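Local coordinates for protein multiheme cytochrome cf (Carboxydothermus ferrireducens DSM 11255, PDB 6QVM) that carries eleven c-type hemes within the bacterial S-layer and probably passes electrons out to insoluble Fe(III) as an extracellular reductase, at residues P218-C229 / C351-A362. Sequence-based numbering, arbitrary orientation.
With HEC (heme c), chain G.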
# COMPACT_ATOMS: atom_id res chain seq x y z
N PRO A 218 -16.45 16.41 -4.80
CA PRO A 218 -16.78 14.99 -5.02
C PRO A 218 -17.54 14.39 -3.85
O PRO A 218 -17.40 14.80 -2.70
CB PRO A 218 -15.40 14.32 -5.16
CG PRO A 218 -14.43 15.45 -5.36
CD PRO A 218 -15.01 16.61 -4.62
N ALA A 219 -18.35 13.38 -4.17
CA ALA A 219 -19.10 12.67 -3.15
C ALA A 219 -18.15 11.86 -2.27
O ALA A 219 -17.04 11.50 -2.69
CB ALA A 219 -20.12 11.75 -3.80
N PRO A 220 -18.55 11.55 -1.03
CA PRO A 220 -17.68 10.74 -0.16
C PRO A 220 -17.35 9.37 -0.73
O PRO A 220 -16.40 8.74 -0.27
CB PRO A 220 -18.49 10.62 1.14
CG PRO A 220 -19.43 11.78 1.10
CD PRO A 220 -19.78 11.97 -0.34
N THR A 221 -18.09 8.90 -1.73
CA THR A 221 -17.93 7.57 -2.28
C THR A 221 -17.17 7.54 -3.60
O THR A 221 -16.93 6.45 -4.13
CB THR A 221 -19.30 6.92 -2.47
OG1 THR A 221 -20.14 7.83 -3.18
CG2 THR A 221 -19.93 6.58 -1.13
N ALA A 222 -16.78 8.69 -4.14
CA ALA A 222 -16.14 8.75 -5.45
C ALA A 222 -14.66 8.43 -5.35
O ALA A 222 -14.01 8.67 -4.33
CB ALA A 222 -16.34 10.12 -6.09
N TYR A 223 -14.12 7.89 -6.44
CA TYR A 223 -12.72 7.50 -6.53
C TYR A 223 -11.94 8.49 -7.39
O TYR A 223 -12.48 9.08 -8.33
CB TYR A 223 -12.57 6.08 -7.09
CG TYR A 223 -12.95 5.01 -6.09
CD1 TYR A 223 -14.29 4.71 -5.84
CD2 TYR A 223 -11.98 4.31 -5.39
CE1 TYR A 223 -14.65 3.73 -4.93
CE2 TYR A 223 -12.33 3.33 -4.47
CZ TYR A 223 -13.66 3.05 -4.25
OH TYR A 223 -14.00 2.08 -3.34
N ALA A 224 -10.66 8.66 -7.07
CA ALA A 224 -9.81 9.64 -7.74
C ALA A 224 -8.86 9.03 -8.75
O ALA A 224 -8.50 9.69 -9.73
CB ALA A 224 -9.00 10.43 -6.71
N GLY A 225 -8.43 7.79 -8.55
CA GLY A 225 -7.45 7.17 -9.41
C GLY A 225 -6.05 7.27 -8.84
O GLY A 225 -5.69 8.29 -8.24
N THR A 226 -5.25 6.21 -9.00
CA THR A 226 -3.91 6.17 -8.42
C THR A 226 -3.07 7.36 -8.86
O THR A 226 -2.32 7.94 -8.07
CB THR A 226 -3.23 4.85 -8.80
OG1 THR A 226 -3.80 3.79 -8.03
CG2 THR A 226 -1.72 4.92 -8.58
N LYS A 227 -3.21 7.76 -10.13
CA LYS A 227 -2.37 8.83 -10.66
C LYS A 227 -2.61 10.14 -9.91
O LYS A 227 -1.67 10.92 -9.69
CB LYS A 227 -2.63 9.00 -12.16
CG LYS A 227 -1.47 9.58 -12.94
N LYS A 228 -3.85 10.38 -9.47
CA LYS A 228 -4.14 11.59 -8.70
C LYS A 228 -3.51 11.53 -7.32
O LYS A 228 -2.98 12.53 -6.83
CB LYS A 228 -5.65 11.79 -8.60
CG LYS A 228 -6.07 13.06 -7.89
CD LYS A 228 -6.50 14.14 -8.89
CE LYS A 228 -7.83 14.78 -8.49
NZ LYS A 228 -7.68 15.79 -7.40
N CYS A 229 -3.56 10.36 -6.67
CA CYS A 229 -2.89 10.19 -5.38
C CYS A 229 -1.40 10.50 -5.50
O CYS A 229 -0.83 11.18 -4.64
CB CYS A 229 -3.10 8.77 -4.85
SG CYS A 229 -4.80 8.16 -4.92
N CYS A 351 -4.29 2.59 -5.18
CA CYS A 351 -4.18 3.10 -3.82
C CYS A 351 -5.49 2.95 -3.07
O CYS A 351 -5.51 2.55 -1.90
CB CYS A 351 -3.77 4.57 -3.84
SG CYS A 351 -2.50 5.00 -5.04
N GLU A 352 -6.60 3.26 -3.73
CA GLU A 352 -7.89 3.31 -3.06
C GLU A 352 -8.48 1.93 -2.80
O GLU A 352 -9.52 1.84 -2.14
CB GLU A 352 -8.85 4.15 -3.90
CG GLU A 352 -8.42 5.62 -3.98
CD GLU A 352 -9.09 6.37 -5.12
OE1 GLU A 352 -9.95 7.24 -4.85
OE2 GLU A 352 -8.75 6.08 -6.30
N ALA A 353 -7.84 0.87 -3.29
CA ALA A 353 -8.29 -0.47 -2.92
C ALA A 353 -8.03 -0.74 -1.44
O ALA A 353 -8.74 -1.53 -0.82
CB ALA A 353 -7.62 -1.52 -3.79
N CYS A 354 -7.03 -0.07 -0.87
CA CYS A 354 -6.75 -0.14 0.56
C CYS A 354 -7.16 1.12 1.32
O CYS A 354 -7.63 1.02 2.45
CB CYS A 354 -5.25 -0.38 0.78
SG CYS A 354 -4.58 -1.84 -0.05
N HIS A 355 -7.03 2.29 0.71
CA HIS A 355 -7.30 3.56 1.38
C HIS A 355 -8.73 4.03 1.18
O HIS A 355 -9.10 5.10 1.69
CB HIS A 355 -6.32 4.63 0.90
CG HIS A 355 -4.90 4.35 1.26
ND1 HIS A 355 -4.39 4.59 2.52
CD2 HIS A 355 -3.88 3.84 0.54
CE1 HIS A 355 -3.11 4.24 2.55
NE2 HIS A 355 -2.78 3.78 1.36
N GLY A 356 -9.54 3.28 0.44
CA GLY A 356 -10.93 3.60 0.25
C GLY A 356 -11.15 4.71 -0.76
O GLY A 356 -10.19 5.26 -1.32
N PRO A 357 -12.40 5.08 -0.99
CA PRO A 357 -12.70 6.18 -1.93
C PRO A 357 -11.98 7.45 -1.53
O PRO A 357 -12.09 7.91 -0.39
CB PRO A 357 -14.22 6.33 -1.82
CG PRO A 357 -14.70 5.03 -1.23
CD PRO A 357 -13.61 4.59 -0.31
N GLY A 358 -11.24 8.04 -2.46
CA GLY A 358 -10.37 9.14 -2.11
C GLY A 358 -10.54 10.41 -2.91
O GLY A 358 -9.71 11.32 -2.80
N ALA A 359 -11.61 10.50 -3.70
CA ALA A 359 -11.82 11.69 -4.54
C ALA A 359 -12.01 12.93 -3.67
O ALA A 359 -11.41 13.98 -3.94
CB ALA A 359 -13.01 11.49 -5.46
N LEU A 360 -12.84 12.83 -2.64
CA LEU A 360 -13.04 13.96 -1.74
C LEU A 360 -11.75 14.33 -1.02
O LEU A 360 -11.45 15.52 -0.84
CB LEU A 360 -14.15 13.65 -0.74
CG LEU A 360 -14.49 14.74 0.29
CD1 LEU A 360 -14.84 16.06 -0.38
CD2 LEU A 360 -15.63 14.28 1.19
N HIS A 361 -10.97 13.33 -0.61
CA HIS A 361 -9.67 13.61 -0.00
C HIS A 361 -8.73 14.27 -1.00
O HIS A 361 -8.04 15.24 -0.67
CB HIS A 361 -9.05 12.32 0.53
CG HIS A 361 -7.60 12.45 0.86
ND1 HIS A 361 -7.15 13.16 1.95
CD2 HIS A 361 -6.49 12.00 0.22
CE1 HIS A 361 -5.83 13.11 2.00
NE2 HIS A 361 -5.41 12.42 0.95
N ALA A 362 -8.71 13.77 -2.24
CA ALA A 362 -7.79 14.29 -3.25
C ALA A 362 -8.11 15.73 -3.64
O ALA A 362 -7.23 16.43 -4.16
CB ALA A 362 -7.82 13.40 -4.49
FE HEC G . -3.51 12.31 0.59
CHA HEC G . -2.96 12.57 3.98
CHB HEC G . -3.66 8.89 0.88
CHC HEC G . -4.38 12.05 -2.73
CHD HEC G . -2.77 15.63 0.11
NA HEC G . -3.32 10.98 2.12
C1A HEC G . -3.12 11.30 3.45
C2A HEC G . -3.09 10.06 4.21
C3A HEC G . -3.28 9.05 3.36
C4A HEC G . -3.42 9.60 2.03
CMA HEC G . -3.33 7.55 3.73
CAA HEC G . -2.90 9.95 5.74
CBA HEC G . -4.27 10.10 6.38
CGA HEC G . -4.17 10.02 7.88
O1A HEC G . -3.27 10.70 8.47
O2A HEC G . -4.98 9.28 8.49
NB HEC G . -3.89 10.75 -0.71
C1B HEC G . -4.06 9.43 -0.32
C2B HEC G . -4.72 8.73 -1.41
C3B HEC G . -4.91 9.61 -2.42
C4B HEC G . -4.39 10.89 -1.98
CMB HEC G . -5.08 7.23 -1.39
CAB HEC G . -5.57 9.34 -3.79
CBB HEC G . -7.09 9.09 -3.61
NC HEC G . -3.54 13.59 -1.00
C1C HEC G . -3.94 13.28 -2.29
C2C HEC G . -3.97 14.49 -3.08
C3C HEC G . -3.46 15.48 -2.32
C4C HEC G . -3.21 14.93 -0.99
CMC HEC G . -4.28 14.54 -4.60
CAC HEC G . -3.21 16.95 -2.75
CBC HEC G . -4.53 17.64 -3.13
ND HEC G . -2.95 13.85 1.85
C1D HEC G . -2.73 15.16 1.42
C2D HEC G . -2.42 15.97 2.57
C3D HEC G . -2.48 15.03 3.77
C4D HEC G . -2.81 13.73 3.24
CMD HEC G . -2.12 17.48 2.57
CAD HEC G . -2.24 15.41 5.25
CBD HEC G . -0.74 15.47 5.49
CGD HEC G . -0.18 14.08 5.33
O1D HEC G . -0.47 13.22 6.21
O2D HEC G . 0.54 13.83 4.34
O HOH W 1 -14.42 10.38 -2.13
O HOH W 2 -11.96 0.67 -2.29
O HOH W 3 -6.59 4.39 -6.42
O HOH W 4 -10.53 14.75 -6.49
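Glu352 reaches across to two backbone amides of 218-229, its CG anti to the carbonyl carbon (chi1 -65°) and the chain extended beyond it, which brings one carboxylate oxygen to each. OE1 accepts from Ala224 N at 2.7 Å through its syn lone pair, while OE2 meets Gly225 N at 2.8 Å, 28° out of the carboxylate plane. The anti lone pair of OE1 receives Gly358 N from its own segment, so three backbone amides fix the buried carboxylate; an alanine here would probably leave all three without their acceptor. Nearby, Thr226 OG1 accepts from Cys351 N (3.1 Å) and also bonds Glu346, and Ala359 N donates to Ala222 O at 3.1 Å. Both segments serve heme sites: Cys229 SG is thioether-linked to one heme, whose iron His361 and His233 ligate, whereas 351-355 is a complete CXXCH motif, with Cys351 and Cys354 tethering a second heme and His355 ligating its iron. Cys229 CB lies 3.8 Å from Cys351 SG, so the attachment points adjoin. Pro357 CA sits over one face of the Tyr223 ring, 3.9 Å from its centroid, and Glu352 CB lies at the ring's edge. Ala359 CB packs against Pro218 CB and Ala222 CB.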